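Local coordinates for protein DNA-(apurinic or apyrimidinic site) endonuclease 2 (Xenopus laevis, PDB 6WCD) that cleaves DNA in repair, acting as a 3'-5' exonuclease and a weak apurinic/apyrimidinic endonuclease that needs magnesium or manganese, at residues 256-261 with 266-271; 155-160 with 184-189; 70-75 with 122-127. All coordinates share one frame; numbering follows the deposited sequence. Where two conformers were deposited one is given.

Interaction 1 (256-261 with 266-271); sequences CWCSAS and TNYGTR
Trp257 gives its indole N-H to the side-chain oxygen of Asn267, a residue with positive phi (57°) that has just left helix 263-266. NE1 lies 2.9 Å from Asn267 OD1, and the bond is nearly straight, 164° at the hydrogen. OD1 sits at the indole edge, close to the ring plane, but NE1 is tilted from the plane of the amide. Ring and amide are turned 37° apart. With no side chain on Gly269, Trp257 CD1 comes to 3.7 Å from Gly269 CA. Cys256 and Thr270 form an antiparallel hydrogen-bonded pair. Thr270 N to Cys256 O, at 3.0 Å, is the sound bond; the return bond from Cys256 N is weak. Cys258 SG makes a sulfur-aromatic contact at the edge of the Tyr268 ring, 4.0 Å from CE2. One water accepts from Cys258 N and donates to Tyr268 O. Helix 263-266 joins the two segments, and its Ala263 touches Trp257, Cys258 and Tyr268. The strand pair belongs to the larger mixed sheet of this DNase I-like domain, and Cys256 touches His300, which by similarity meets the DNA substrate. The buried indole N-H is therefore satisfied, and Asn267 ties the end of the helix to the short strand.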
ATOM      1  N   CYS A 256       1.892  14.521   2.621  1.00 12.74           N
ATOM      2  CA  CYS A 256       0.746  14.941   1.842  1.00 14.10           C
ATOM      3  C   CYS A 256       0.490  16.400   2.088  1.00 15.59           C
ATOM      4  O   CYS A 256       0.405  16.825   3.260  1.00 16.39           O
ATOM      5  CB  CYS A 256      -0.477  14.108   2.193  1.00 14.22           C
ATOM      6  SG  CYS A 256      -1.977  14.544   1.204  1.00 19.60           S
ATOM      7  N   TRP A 257       0.283  17.164   0.989  1.00 15.24           N
ATOM      8  CA  TRP A 257      -0.016  18.592   1.011  1.00 16.95           C
ATOM      9  C   TRP A 257      -1.072  18.834  -0.064  1.00 26.96           C
ATOM     10  O   TRP A 257      -0.924  18.360  -1.214  1.00 22.02           O
ATOM     11  CB  TRP A 257       1.212  19.453   0.702  1.00 17.75           C
ATOM     12  CG  TRP A 257       2.459  19.150   1.505  1.00 14.57           C
ATOM     13  CD1 TRP A 257       2.902  19.796   2.582  1.00 18.18           C
ATOM     14  CD2 TRP A 257       3.389  18.079   1.253  1.00 14.16           C
ATOM     15  NE1 TRP A 257       4.071  19.233   3.043  1.00 18.23           N
ATOM     16  CE2 TRP A 257       4.373  18.151   2.237  1.00 17.09           C
ATOM     17  CE3 TRP A 257       3.461  17.084   0.285  1.00 16.45           C
ATOM     18  CZ2 TRP A 257       5.425  17.296   2.287  1.00 19.65           C
ATOM     19  CZ3 TRP A 257       4.554  16.203   0.336  1.00 19.03           C
ATOM     20  CH2 TRP A 257       5.478  16.297   1.327  1.00 18.37           C
ATOM     21  N   CYS A 258      -2.064  19.651   0.233  1.00 26.24           N
ATOM     22  CA  CYS A 258      -3.077  19.866  -0.776  1.00 27.10           C
ATOM     23  C   CYS A 258      -2.525  20.596  -1.993  1.00 30.56           C
ATOM     24  O   CYS A 258      -1.616  21.379  -1.906  1.00 27.61           O
ATOM     25  CB  CYS A 258      -4.301  20.561  -0.210  1.00 30.00           C
ATOM     26  SG  CYS A 258      -3.965  22.251   0.350  1.00 30.00           S
ATOM     27  N   SER A 259      -3.143  20.381  -3.133  1.00 30.11           N
ATOM     28  CA  SER A 259      -2.581  20.933  -4.360  1.00 36.98           C
ATOM     29  C   SER A 259      -2.648  22.447  -4.370  1.00 43.37           C
ATOM     30  O   SER A 259      -1.834  23.100  -5.026  1.00 46.68           O
ATOM     31  CB  SER A 259      -3.322  20.370  -5.578  1.00 54.32           C
ATOM     32  OG  SER A 259      -3.114  18.969  -5.681  1.00 61.72           O
ATOM     33  N   ALA A 260      -3.588  23.018  -3.642  1.00 37.61           N
ATOM     34  CA  ALA A 260      -3.866  24.435  -3.797  1.00 36.11           C
ATOM     35  C   ALA A 260      -3.081  25.282  -2.805  1.00 34.58           C
ATOM     36  O   ALA A 260      -2.591  24.806  -1.780  1.00 32.72           O
ATOM     37  CB  ALA A 260      -5.373  24.678  -3.623  1.00 39.65           C
ATOM     38  N   SER A 261      -2.985  26.577  -3.123  1.00 36.13           N
ATOM     39  CA  SER A 261      -2.656  27.611  -2.144  1.00 40.16           C
ATOM     40  C   SER A 261      -1.266  27.421  -1.540  1.00 32.35           C
ATOM     41  O   SER A 261      -0.985  27.931  -0.432  1.00 37.64           O
ATOM     42  CB  SER A 261      -3.728  27.677  -1.041  1.00 39.89           C
ATOM     43  OG  SER A 261      -5.002  27.984  -1.597  1.00 37.58           O
ATOM     44  N   THR A 266       4.663  25.824   2.034  1.00 23.14           N
ATOM     45  CA  THR A 266       4.533  26.346   3.396  1.00 20.90           C
ATOM     46  C   THR A 266       4.542  25.212   4.419  1.00 23.62           C
ATOM     47  O   THR A 266       4.465  25.487   5.629  1.00 29.58           O
ATOM     48  CB  THR A 266       3.241  27.134   3.547  1.00 21.43           C
ATOM     49  OG1 THR A 266       2.143  26.283   3.266  1.00 20.43           O
ATOM     50  CG2 THR A 266       3.200  28.307   2.628  1.00 25.02           C
ATOM     51  N   ASN A 267       4.647  23.978   3.947  1.00 23.04           N
ATOM     52  CA  ASN A 267       4.572  22.733   4.726  1.00 25.84           C
ATOM     53  C   ASN A 267       3.254  22.651   5.501  1.00 25.45           C
ATOM     54  O   ASN A 267       3.174  22.228   6.658  1.00 23.78           O
ATOM     55  CB  ASN A 267       5.769  22.565   5.648  1.00 31.68           C
ATOM     56  CG  ASN A 267       6.136  21.112   5.861  1.00 31.63           C
ATOM     57  OD1 ASN A 267       6.007  20.236   4.946  1.00 26.32           O
ATOM     58  ND2 ASN A 267       6.622  20.827   7.060  1.00 38.23           N
ATOM     59  N   TYR A 268       2.204  23.041   4.832  1.00 19.33           N
ATOM     60  CA  TYR A 268       0.846  22.803   5.313  1.00 17.97           C
ATOM     61  C   TYR A 268       0.499  21.371   4.932  1.00 17.73           C
ATOM     62  O   TYR A 268      -0.045  21.089   3.847  1.00 19.83           O
ATOM     63  CB  TYR A 268      -0.053  23.823   4.678  1.00 18.57           C
ATOM     64  CG  TYR A 268      -1.554  23.746   4.960  1.00 18.63           C
ATOM     65  CD1 TYR A 268      -2.081  24.366   6.037  1.00 19.57           C
ATOM     66  CD2 TYR A 268      -2.392  23.114   4.058  1.00 17.87           C
ATOM     67  CE1 TYR A 268      -3.468  24.393   6.248  1.00 19.78           C
ATOM     68  CE2 TYR A 268      -3.761  23.126   4.259  1.00 21.21           C
ATOM     69  CZ  TYR A 268      -4.266  23.753   5.362  1.00 22.83           C
ATOM     70  OH  TYR A 268      -5.627  23.822   5.582  1.00 21.34           O
ATOM     71  N   GLY A 269       0.843  20.440   5.813  1.00 17.78           N
ATOM     72  CA  GLY A 269       0.773  19.021   5.489  1.00 20.48           C
ATOM     73  C   GLY A 269       0.500  18.070   6.637  1.00 18.39           C
ATOM     74  O   GLY A 269       0.370  18.461   7.799  1.00 18.30           O
ATOM     75  N   THR A 270       0.447  16.784   6.278  1.00 16.71           N
ATOM     76  CA  THR A 270       0.136  15.705   7.209  0.52 17.57           C
ATOM     77  C   THR A 270       0.903  14.468   6.787  1.00 16.08           C
ATOM     78  O   THR A 270       1.203  14.310   5.611  1.00 15.08           O
ATOM     79  CB  THR A 270      -1.357  15.374   7.223  0.52 19.21           C
ATOM     80  OG1 THR A 270      -2.131  16.579   7.279  0.52 33.26           O
ATOM     81  CG2 THR A 270      -1.656  14.535   8.414  0.52 13.92           C
ATOM     82  N   ARG A 271       1.207  13.573   7.751  1.00 15.78           N
ATOM     83  CA  ARG A 271       1.817  12.270   7.438  1.00 15.03           C
ATOM     84  C   ARG A 271       0.704  11.201   7.465  1.00 16.15           C
ATOM     85  O   ARG A 271       0.181  10.884   8.549  1.00 16.47           O
ATOM     86  CB  ARG A 271       2.938  11.893   8.392  1.00 15.67           C
ATOM     87  CG  ARG A 271       3.689  10.597   7.904  1.00 15.92           C
ATOM     88  CD  ARG A 271       4.893  10.253   8.772  1.00 16.35           C
ATOM     89  NE  ARG A 271       4.461   9.862  10.100  1.00 17.32           N
ATOM     90  CZ  ARG A 271       4.368   8.617  10.544  1.00 16.53           C
ATOM     91  NH1 ARG A 271       4.728   7.591   9.798  1.00 15.89           N
ATOM     92  NH2 ARG A 271       3.880   8.411  11.758  1.00 18.98           N
TER
HETATM   93  O   HOH W   1      -2.320  19.971   2.959  0.53 18.39           O

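Interaction 2 (155-160 with 184-189); sequences TYKLRF and VNTSHR. With BU1 (1,4-butanediol), chain G.
Lys157 NZ donates to the backbone oxygen of Asn185 at 2.9 Å. The ammonium comes from above the carbonyl plane, with a C=O...N angle of 141°. Next along the loop, Thr186 OG1 hydrogen-bonds Tyr161 OH. Lys157 reaches the loop because its side chain is stretched out along its whole length, from chi1 (-179°) onward. It crosses from helix 152-173 to the loop after strand 177-181. That loop carries the Asp183-Val184-Asn185 sequence of the AP/ExoA family active site. Asn185 is a transition-state stabiliser by similarity, and Asp183 is a catalytic proton donor/acceptor. The Asn185 amide does not bond to the lysine; its ND2, 3.7 Å from Lys157 NZ, donates to Pro144 O. With an alanine here instead of Lys157, the Asn185 carbonyl would probably lose its charged donor, and a gap would be likely to open between helix and loop. A 1,4-butanediol molecule lies against both segments, with its C3 3.6 Å from Lys157 CE and its other end beside Thr186. Asn205 ND2 hydrogen-bonds the diol from outside the two segments.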
ATOM      1  N   THR A 155     -18.729   5.197   7.332  1.00 16.79           N
ATOM      2  CA  THR A 155     -18.885   3.799   7.738  1.00 16.80           C
ATOM      3  C   THR A 155     -18.068   2.883   6.858  1.00 15.85           C
ATOM      4  O   THR A 155     -17.346   2.004   7.347  1.00 15.95           O
ATOM      5  CB  THR A 155     -20.354   3.408   7.625  1.00 17.73           C
ATOM      6  OG1 THR A 155     -21.169   4.310   8.380  1.00 18.72           O
ATOM      7  CG2 THR A 155     -20.573   2.010   8.153  1.00 19.57           C
ATOM      8  N   TYR A 156     -18.092   3.128   5.550  1.00 15.39           N
ATOM      9  CA  TYR A 156     -17.271   2.344   4.630  1.00 14.56           C
ATOM     10  C   TYR A 156     -15.804   2.368   5.024  1.00 13.91           C
ATOM     11  O   TYR A 156     -15.125   1.360   5.021  1.00 13.71           O
ATOM     12  CB  TYR A 156     -17.510   2.889   3.201  1.00 15.57           C
ATOM     13  CG  TYR A 156     -16.819   2.189   2.068  1.00 13.78           C
ATOM     14  CD1 TYR A 156     -17.373   1.069   1.497  1.00 19.17           C
ATOM     15  CD2 TYR A 156     -15.647   2.653   1.546  1.00 15.54           C
ATOM     16  CE1 TYR A 156     -16.726   0.392   0.475  1.00 17.49           C
ATOM     17  CE2 TYR A 156     -14.976   1.979   0.510  1.00 15.91           C
ATOM     18  CZ  TYR A 156     -15.604   0.865  -0.039  1.00 14.88           C
ATOM     19  OH  TYR A 156     -14.951   0.183  -1.071  1.00 18.25           O
ATOM     20  N   LYS A 157     -15.284   3.558   5.361  1.00 14.11           N
ATOM     21  CA  LYS A 157     -13.883   3.693   5.703  1.00 14.32           C
ATOM     22  C   LYS A 157     -13.528   2.858   6.951  1.00 13.34           C
ATOM     23  O   LYS A 157     -12.496   2.161   6.975  1.00 13.95           O
ATOM     24  CB  LYS A 157     -13.573   5.189   5.929  1.00 15.09           C
ATOM     25  CG  LYS A 157     -12.097   5.431   6.279  1.00 15.94           C
ATOM     26  CD  LYS A 157     -11.867   6.926   6.588  1.00 19.92           C
ATOM     27  CE  LYS A 157     -10.351   7.145   6.765  1.00 23.31           C
ATOM     28  NZ  LYS A 157     -10.016   8.546   7.118  1.00 27.15           N
ATOM     29  N   LEU A 158     -14.388   2.940   7.979  1.00 14.98           N
ATOM     30  CA  LEU A 158     -14.105   2.225   9.228  1.00 15.90           C
ATOM     31  C   LEU A 158     -14.215   0.714   9.004  1.00 14.71           C
ATOM     32  O   LEU A 158     -13.415  -0.051   9.544  1.00 16.53           O
ATOM     33  CB  LEU A 158     -15.027   2.712  10.332  1.00 18.72           C
ATOM     34  CG  LEU A 158     -14.872   4.218  10.642  1.00 23.22           C
ATOM     35  CD1 LEU A 158     -15.941   4.689  11.610  1.00 26.64           C
ATOM     36  CD2 LEU A 158     -13.509   4.459  11.249  1.00 26.76           C
ATOM     37  N   ARG A 159     -15.188   0.295   8.183  1.00 15.22           N
ATOM     38  CA  ARG A 159     -15.294  -1.134   7.851  1.00 14.74           C
ATOM     39  C   ARG A 159     -14.128  -1.621   7.030  1.00 14.70           C
ATOM     40  O   ARG A 159     -13.658  -2.744   7.223  1.00 13.80           O
ATOM     41  CB  ARG A 159     -16.626  -1.383   7.173  1.00 15.25           C
ATOM     42  CG  ARG A 159     -17.835  -1.125   8.097  1.00 18.27           C
ATOM     43  CD  ARG A 159     -17.919  -2.125   9.190  1.00 19.25           C
ATOM     44  NE  ARG A 159     -18.501  -3.354   8.668  1.00 17.42           N
ATOM     45  CZ  ARG A 159     -18.895  -4.351   9.429  1.00 24.97           C
ATOM     46  NH1 ARG A 159     -18.644  -4.317  10.728  1.00 27.95           N
ATOM     47  NH2 ARG A 159     -19.546  -5.374   8.880  1.00 24.32           N
ATOM     48  N   PHE A 160     -13.577  -0.774   6.151  1.00 13.11           N
ATOM     49  CA  PHE A 160     -12.374  -1.131   5.409  1.00 12.30           C
ATOM     50  C   PHE A 160     -11.194  -1.347   6.337  1.00 13.26           C
ATOM     51  O   PHE A 160     -10.468  -2.312   6.197  1.00 13.15           O
ATOM     52  CB  PHE A 160     -12.077  -0.049   4.378  1.00 14.10           C
ATOM     53  CG  PHE A 160     -10.988  -0.390   3.424  1.00 12.79           C
ATOM     54  CD1 PHE A 160      -9.667  -0.075   3.693  1.00 13.16           C
ATOM     55  CD2 PHE A 160     -11.274  -1.023   2.231  1.00 14.76           C
ATOM     56  CE1 PHE A 160      -8.649  -0.409   2.773  1.00 12.52           C
ATOM     57  CE2 PHE A 160     -10.261  -1.359   1.321  1.00 15.95           C
ATOM     58  CZ  PHE A 160      -8.968  -1.042   1.603  1.00 13.60           C
ATOM     59  N   VAL A 184      -3.037   5.399   4.323  1.00 14.67           N
ATOM     60  CA  VAL A 184      -4.019   5.035   5.356  1.00 13.79           C
ATOM     61  C   VAL A 184      -5.039   6.126   5.587  1.00 15.74           C
ATOM     62  O   VAL A 184      -6.132   5.871   6.140  1.00 16.85           O
ATOM     63  CB  VAL A 184      -3.205   4.649   6.611  1.00 16.32           C
ATOM     64  CG1 VAL A 184      -4.082   4.423   7.805  1.00 20.96           C
ATOM     65  CG2 VAL A 184      -2.380   3.412   6.339  1.00 18.42           C
ATOM     66  N   ASN A 185      -4.769   7.372   5.176  1.00 15.28           N
ATOM     67  CA  ASN A 185      -5.707   8.468   5.247  1.00 16.23           C
ATOM     68  C   ASN A 185      -6.149   8.791   6.679  1.00 20.79           C
ATOM     69  O   ASN A 185      -7.239   9.273   6.909  1.00 22.11           O
ATOM     70  CB  ASN A 185      -6.934   8.191   4.354  1.00 18.92           C
ATOM     71  CG  ASN A 185      -7.593   9.434   3.901  1.00 34.15           C
ATOM     72  OD1 ASN A 185      -6.949  10.477   3.779  1.00 28.91           O
ATOM     73  ND2 ASN A 185      -8.905   9.366   3.676  1.00 29.04           N
ATOM     74  N   THR A 186      -5.258   8.547   7.652  1.00 17.44           N
ATOM     75  CA  THR A 186      -5.389   9.018   9.033  1.00 16.03           C
ATOM     76  C   THR A 186      -3.975   9.309   9.524  1.00 15.80           C
ATOM     77  O   THR A 186      -3.065   8.497   9.281  1.00 17.44           O
ATOM     78  CB  THR A 186      -5.988   7.961   9.943  1.00 20.32           C
ATOM     79  OG1 THR A 186      -7.359   7.709   9.587  1.00 25.75           O
ATOM     80  CG2 THR A 186      -6.005   8.435  11.384  1.00 25.49           C
ATOM     81  N   SER A 187      -3.770  10.457  10.197  1.00 18.20           N
ATOM     82  CA  SER A 187      -2.502  10.708  10.841  1.00 19.38           C
ATOM     83  C   SER A 187      -2.597  10.209  12.272  1.00 20.66           C
ATOM     84  O   SER A 187      -3.638  10.264  12.893  1.00 23.20           O
ATOM     85  CB  SER A 187      -2.143  12.188  10.803  1.00 21.92           C
ATOM     86  OG  SER A 187      -3.137  12.906  11.505  1.00 24.91           O
ATOM     87  N   HIS A 188      -1.486   9.742  12.818  1.00 17.92           N
ATOM     88  CA  HIS A 188      -1.585   9.002  14.068  1.00 18.36           C
ATOM     89  C   HIS A 188      -1.523   9.877  15.315  1.00 23.91           C
ATOM     90  O   HIS A 188      -2.440   9.841  16.165  1.00 24.11           O
ATOM     91  CB  HIS A 188      -0.478   7.951  14.089  1.00 19.95           C
ATOM     92  CG  HIS A 188      -0.552   7.025  15.248  1.00 22.55           C
ATOM     93  ND1 HIS A 188       0.550   6.311  15.695  1.00 27.83           N
ATOM     94  CD2 HIS A 188      -1.571   6.717  16.092  1.00 24.75           C
ATOM     95  CE1 HIS A 188       0.206   5.596  16.759  1.00 26.32           C
ATOM     96  NE2 HIS A 188      -1.076   5.822  17.018  1.00 28.09           N
ATOM     97  N   ARG A 189      -0.469  10.678  15.444  1.00 20.43           N
ATOM     98  CA  ARG A 189      -0.200  11.470  16.633  1.00 22.74           C
ATOM     99  C   ARG A 189      -0.012  12.937  16.284  1.00 18.92           C
ATOM    100  O   ARG A 189       0.120  13.284  15.105  1.00 20.73           O
ATOM    101  CB  ARG A 189       1.055  10.931  17.345  1.00 26.76           C
ATOM    102  CG  ARG A 189       0.787   9.524  17.925  1.00 32.16           C
ATOM    103  CD  ARG A 189       1.435   9.311  19.242  1.00 47.82           C
ATOM    104  NE  ARG A 189       1.187   7.961  19.750  1.00 67.27           N
ATOM    105  CZ  ARG A 189       2.045   6.943  19.662  1.00 72.45           C
ATOM    106  NH1 ARG A 189       3.230   7.099  19.082  1.00 65.67           N
ATOM    107  NH2 ARG A 189       1.715   5.758  20.162  1.00 78.10           N
TER
HETATM  108  C1  BU1 G 406      -9.300  10.400   9.529  1.00 65.37           C
HETATM  109  C2  BU1 G 406      -9.824   9.266  10.424  1.00 64.72           C
HETATM  110  C3  BU1 G 406     -11.128   8.650   9.898  1.00 64.77           C
HETATM  111  C4  BU1 G 406     -12.254   8.735  10.936  1.00 60.73           C
HETATM  112  O5  BU1 G 406      -8.570  11.321  10.308  1.00 67.53           O
HETATM  113  O6  BU1 G 406     -13.458   9.017  10.267  1.00 66.57           O

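Interaction 3 (70-75 with 122-127); sequences TFCKSS and TQHRIL. With BU1 (1,4-butanediol), chain D.
Thr122, Cys72 and Thr70 carry this contact between two sheets. Thr70 and Cys72 lie on strand 68-72 of the six-stranded sheet, and Thr122 on strand 119-127 of the larger one. The two sheets pack face to face in the sandwich of the DNase I-like fold. Thr70 and Thr122 meet tip to tip. The methyl CG2 of Thr70 is 3.8 Å from Thr122 OG1 and 4.0 Å from Thr122 CG2. Their hydroxyls are joined through a water, 2.7 Å from Thr70 OG1 and 3.0 Å from Thr122 OG1. Asn140 ND2 also bonds to Thr70 OG1. With chi1 at 55°, Thr122 OG1 lies between the backbone N and the carbonyl carbon. From there it also hydrogen-bonds His124 NE2, at 2.8 Å. Cys72 reaches the same histidine from the other strand. Its SG makes a sulfur-aromatic contact at the ring edge, in plane, 3.8 Å from CE1 of His124. On the far side of CE1, His124 ND1 bonds to Thr76 O, so both ring nitrogens have partners. Val138 and Ile29 also touch the histidine, and Tyr55 touches both Cys72 and Thr122. No direct hydrogen bond joins the two segments. The water joins the two threonine hydroxyls, while Thr122 OG1 and Thr76 O, at its two nitrogens, would fix the rotation of the His124 ring and leave its CE1 edge to the sulfur.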
ATOM      1  N   THR A  70       1.369  -2.842  -7.532  1.00  9.49           N
ATOM      2  CA  THR A  70       2.678  -3.211  -7.016  1.00 10.17           C
ATOM      3  C   THR A  70       3.554  -3.651  -8.159  1.00 10.64           C
ATOM      4  O   THR A  70       3.174  -4.548  -8.940  1.00 11.57           O
ATOM      5  CB  THR A  70       2.535  -4.308  -5.968  1.00 10.81           C
ATOM      6  OG1 THR A  70       1.815  -3.765  -4.871  1.00 10.86           O
ATOM      7  CG2 THR A  70       3.875  -4.814  -5.488  1.00 11.10           C
ATOM      8  N   PHE A  71       4.691  -2.981  -8.294  1.00 10.31           N
ATOM      9  CA  PHE A  71       5.685  -3.244  -9.316  1.00 11.51           C
ATOM     10  C   PHE A  71       6.875  -3.927  -8.660  1.00 12.98           C
ATOM     11  O   PHE A  71       7.430  -3.417  -7.697  1.00 12.26           O
ATOM     12  CB  PHE A  71       6.147  -1.949  -9.992  1.00 11.05           C
ATOM     13  CG  PHE A  71       5.151  -1.340 -10.898  1.00 11.14           C
ATOM     14  CD1 PHE A  71       4.169  -0.504 -10.413  1.00 14.20           C
ATOM     15  CD2 PHE A  71       5.228  -1.595 -12.233  1.00 14.48           C
ATOM     16  CE1 PHE A  71       3.196   0.072 -11.358  1.00 15.58           C
ATOM     17  CE2 PHE A  71       4.327  -1.067 -13.126  1.00 17.08           C
ATOM     18  CZ  PHE A  71       3.337  -0.246 -12.674  1.00 14.22           C
ATOM     19  N   CYS A  72       7.281  -5.049  -9.224  1.00 11.70           N
ATOM     20  CA  CYS A  72       8.386  -5.840  -8.705  1.00 11.50           C
ATOM     21  C   CYS A  72       9.507  -5.957  -9.734  1.00 13.45           C
ATOM     22  O   CYS A  72       9.254  -6.206 -10.902  1.00 13.60           O
ATOM     23  CB  CYS A  72       7.891  -7.251  -8.355  1.00 12.83           C
ATOM     24  SG  CYS A  72       6.604  -7.271  -7.158  1.00 16.33           S
ATOM     25  N   LYS A  73      10.772  -5.792  -9.305  1.00 13.74           N
ATOM     26  CA  LYS A  73      11.874  -6.168 -10.149  1.00 13.76           C
ATOM     27  C   LYS A  73      11.962  -7.695 -10.268  1.00 18.21           C
ATOM     28  O   LYS A  73      11.304  -8.433  -9.543  1.00 17.33           O
ATOM     29  CB  LYS A  73      13.175  -5.578  -9.604  1.00 17.64           C
ATOM     30  CG  LYS A  73      13.223  -4.066  -9.677  1.00 16.39           C
ATOM     31  CD  LYS A  73      14.593  -3.482  -9.365  1.00 23.58           C
ATOM     32  CE  LYS A  73      14.623  -1.998  -9.726  1.00 22.01           C
ATOM     33  NZ  LYS A  73      15.850  -1.322  -9.172  1.00 34.74           N
ATOM     34  N   SER A  74      12.769  -8.165 -11.214  1.00 18.19           N
ATOM     35  CA  SER A  74      12.969  -9.610 -11.387  0.51 20.14           C
ATOM     36  C   SER A  74      13.419 -10.276 -10.106  1.00 20.57           C
ATOM     37  O   SER A  74      13.073 -11.442  -9.862  1.00 25.99           O
ATOM     38  CB  SER A  74      13.991  -9.866 -12.516  0.51 19.58           C
ATOM     39  OG  SER A  74      15.269  -9.356 -12.192  0.51 26.25           O
ATOM     40  N   SER A  75      14.165  -9.551  -9.263  1.00 19.52           N
ATOM     41  CA  SER A  75      14.673 -10.053  -7.981  1.00 22.95           C
ATOM     42  C   SER A  75      13.567 -10.413  -6.999  1.00 19.64           C
ATOM     43  O   SER A  75      13.798 -11.254  -6.094  1.00 20.88           O
ATOM     44  CB  SER A  75      15.537  -8.961  -7.316  1.00 21.31           C
ATOM     45  OG  SER A  75      14.775  -7.802  -7.014  1.00 28.66           O
ATOM     46  N   THR A 122       0.939  -9.066  -2.481  1.00 12.99           N
ATOM     47  CA  THR A 122       1.963  -9.874  -3.146  1.00 11.49           C
ATOM     48  C   THR A 122       2.743 -10.607  -2.059  1.00 13.23           C
ATOM     49  O   THR A 122       2.945 -10.069  -0.970  1.00 14.08           O
ATOM     50  CB  THR A 122       2.884  -9.030  -4.045  1.00 11.62           C
ATOM     51  OG1 THR A 122       3.479  -7.954  -3.338  1.00 14.30           O
ATOM     52  CG2 THR A 122       2.173  -8.437  -5.277  1.00 13.52           C
ATOM     53  N   GLN A 123       3.116 -11.851  -2.338  1.00 12.57           N
ATOM     54  CA  GLN A 123       3.811 -12.659  -1.352  1.00 13.84           C
ATOM     55  C   GLN A 123       5.149 -13.076  -1.923  1.00 14.02           C
ATOM     56  O   GLN A 123       5.218 -13.602  -3.030  1.00 15.37           O
ATOM     57  CB  GLN A 123       2.943 -13.857  -0.977  1.00 17.52           C
ATOM     58  CG  GLN A 123       3.419 -14.658   0.164  1.00 27.54           C
ATOM     59  CD  GLN A 123       2.330 -15.617   0.606  1.00 35.69           C
ATOM     60  OE1 GLN A 123       2.199 -16.706   0.044  1.00 39.01           O
ATOM     61  NE2 GLN A 123       1.525 -15.206   1.579  1.00 20.72           N
ATOM     62  N   HIS A 124       6.205 -12.851  -1.132  1.00 14.61           N
ATOM     63  CA  HIS A 124       7.592 -12.936  -1.555  1.00 15.84           C
ATOM     64  C   HIS A 124       8.330 -13.853  -0.594  1.00 18.18           C
ATOM     65  O   HIS A 124       8.242 -13.681   0.624  1.00 22.54           O
ATOM     66  CB  HIS A 124       8.233 -11.538  -1.516  1.00 15.25           C
ATOM     67  CG  HIS A 124       7.456 -10.496  -2.266  1.00 14.61           C
ATOM     68  ND1 HIS A 124       7.722 -10.157  -3.569  1.00 15.57           N
ATOM     69  CD2 HIS A 124       6.372  -9.767  -1.901  1.00 13.80           C
ATOM     70  CE1 HIS A 124       6.829  -9.263  -3.974  1.00 14.16           C
ATOM     71  NE2 HIS A 124       6.010  -9.001  -2.987  1.00 14.89           N
ATOM     72  N   ARG A 125       9.149 -14.747  -1.100  1.00 15.42           N
ATOM     73  CA  ARG A 125      10.025 -15.472  -0.184  1.00 15.84           C
ATOM     74  C   ARG A 125      11.265 -14.622   0.081  1.00 17.00           C
ATOM     75  O   ARG A 125      11.778 -13.943  -0.820  1.00 16.27           O
ATOM     76  CB  ARG A 125      10.418 -16.804  -0.778  1.00 20.24           C
ATOM     77  CG  ARG A 125       9.249 -17.779  -0.890  1.00 26.55           C
ATOM     78  CD  ARG A 125       8.728 -18.262   0.502  1.00 34.12           C
ATOM     79  NE  ARG A 125       9.362 -19.521   0.913  1.00 55.29           N
ATOM     80  CZ  ARG A 125       9.200 -20.124   2.093  1.00 56.61           C
ATOM     81  NH1 ARG A 125       9.816 -21.272   2.334  1.00 77.87           N
ATOM     82  NH2 ARG A 125       8.442 -19.599   3.040  1.00 41.74           N
ATOM     83  N   ILE A 126      11.742 -14.664   1.321  1.00 15.81           N
ATOM     84  CA  ILE A 126      12.892 -13.857   1.727  1.00 14.95           C
ATOM     85  C   ILE A 126      13.780 -14.754   2.580  1.00 16.02           C
ATOM     86  O   ILE A 126      13.339 -15.736   3.183  1.00 17.61           O
ATOM     87  CB  ILE A 126      12.526 -12.568   2.505  1.00 15.34           C
ATOM     88  CG1 ILE A 126      11.738 -12.897   3.792  1.00 21.24           C
ATOM     89  CG2 ILE A 126      11.824 -11.571   1.603  1.00 16.60           C
ATOM     90  CD1 ILE A 126      11.645 -11.740   4.774  1.00 25.19           C
ATOM     91  N   LEU A 127      15.083 -14.415   2.631  1.00 15.13           N
ATOM     92  CA  LEU A 127      16.018 -15.031   3.553  1.00 15.33           C
ATOM     93  C   LEU A 127      16.255 -14.079   4.714  1.00 18.23           C
ATOM     94  O   LEU A 127      16.609 -12.923   4.499  1.00 18.91           O
ATOM     95  CB  LEU A 127      17.323 -15.370   2.847  1.00 18.29           C
ATOM     96  CG  LEU A 127      17.175 -16.400   1.721  1.00 16.14           C
ATOM     97  CD1 LEU A 127      18.468 -16.442   0.908  1.00 20.78           C
ATOM     98  CD2 LEU A 127      16.867 -17.757   2.298  1.00 23.26           C
TER
HETATM   99  C1  BU1 D 403      18.714  -8.263  -5.498  1.00 64.40           C
HETATM  100  C2  BU1 D 403      17.550  -7.411  -4.976  1.00 51.67           C
HETATM  101  C3  BU1 D 403      17.920  -6.638  -3.711  1.00 40.99           C
HETATM  102  C4  BU1 D 403      17.616  -7.497  -2.493  1.00 50.66           C
HETATM  103  O5  BU1 D 403      18.631  -9.583  -5.017  1.00 50.27           O
HETATM  104  O6  BU1 D 403      18.248  -7.064  -1.307  1.00 21.86           O
HETATM  105  O   HOH W   2       1.544  -5.748  -2.989  1.00 16.03           O

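In the fold
Interactions 1 and 2 are neighbours, with centres about 19 Å apart. They touch where Arg271 O lies 3.5 Å from Ser187 CB, and a backbone bond between Val184 and Ile272 ties the 184-189 loop to strand 269-278. Both flank the catalytic end of the domain: the side chain of Cys256 is about 8 Å and that of Asn185 about 9 Å from the bound magnesium, which Asn9 and Glu34 hold. Interaction 3 lies across the centre of the chain, its centre about 32 Å from that of interaction 1 and 27 Å from that of interaction 2. Even so, strand 119-127 belongs to the same sheet as strands 256-257 and 269-278.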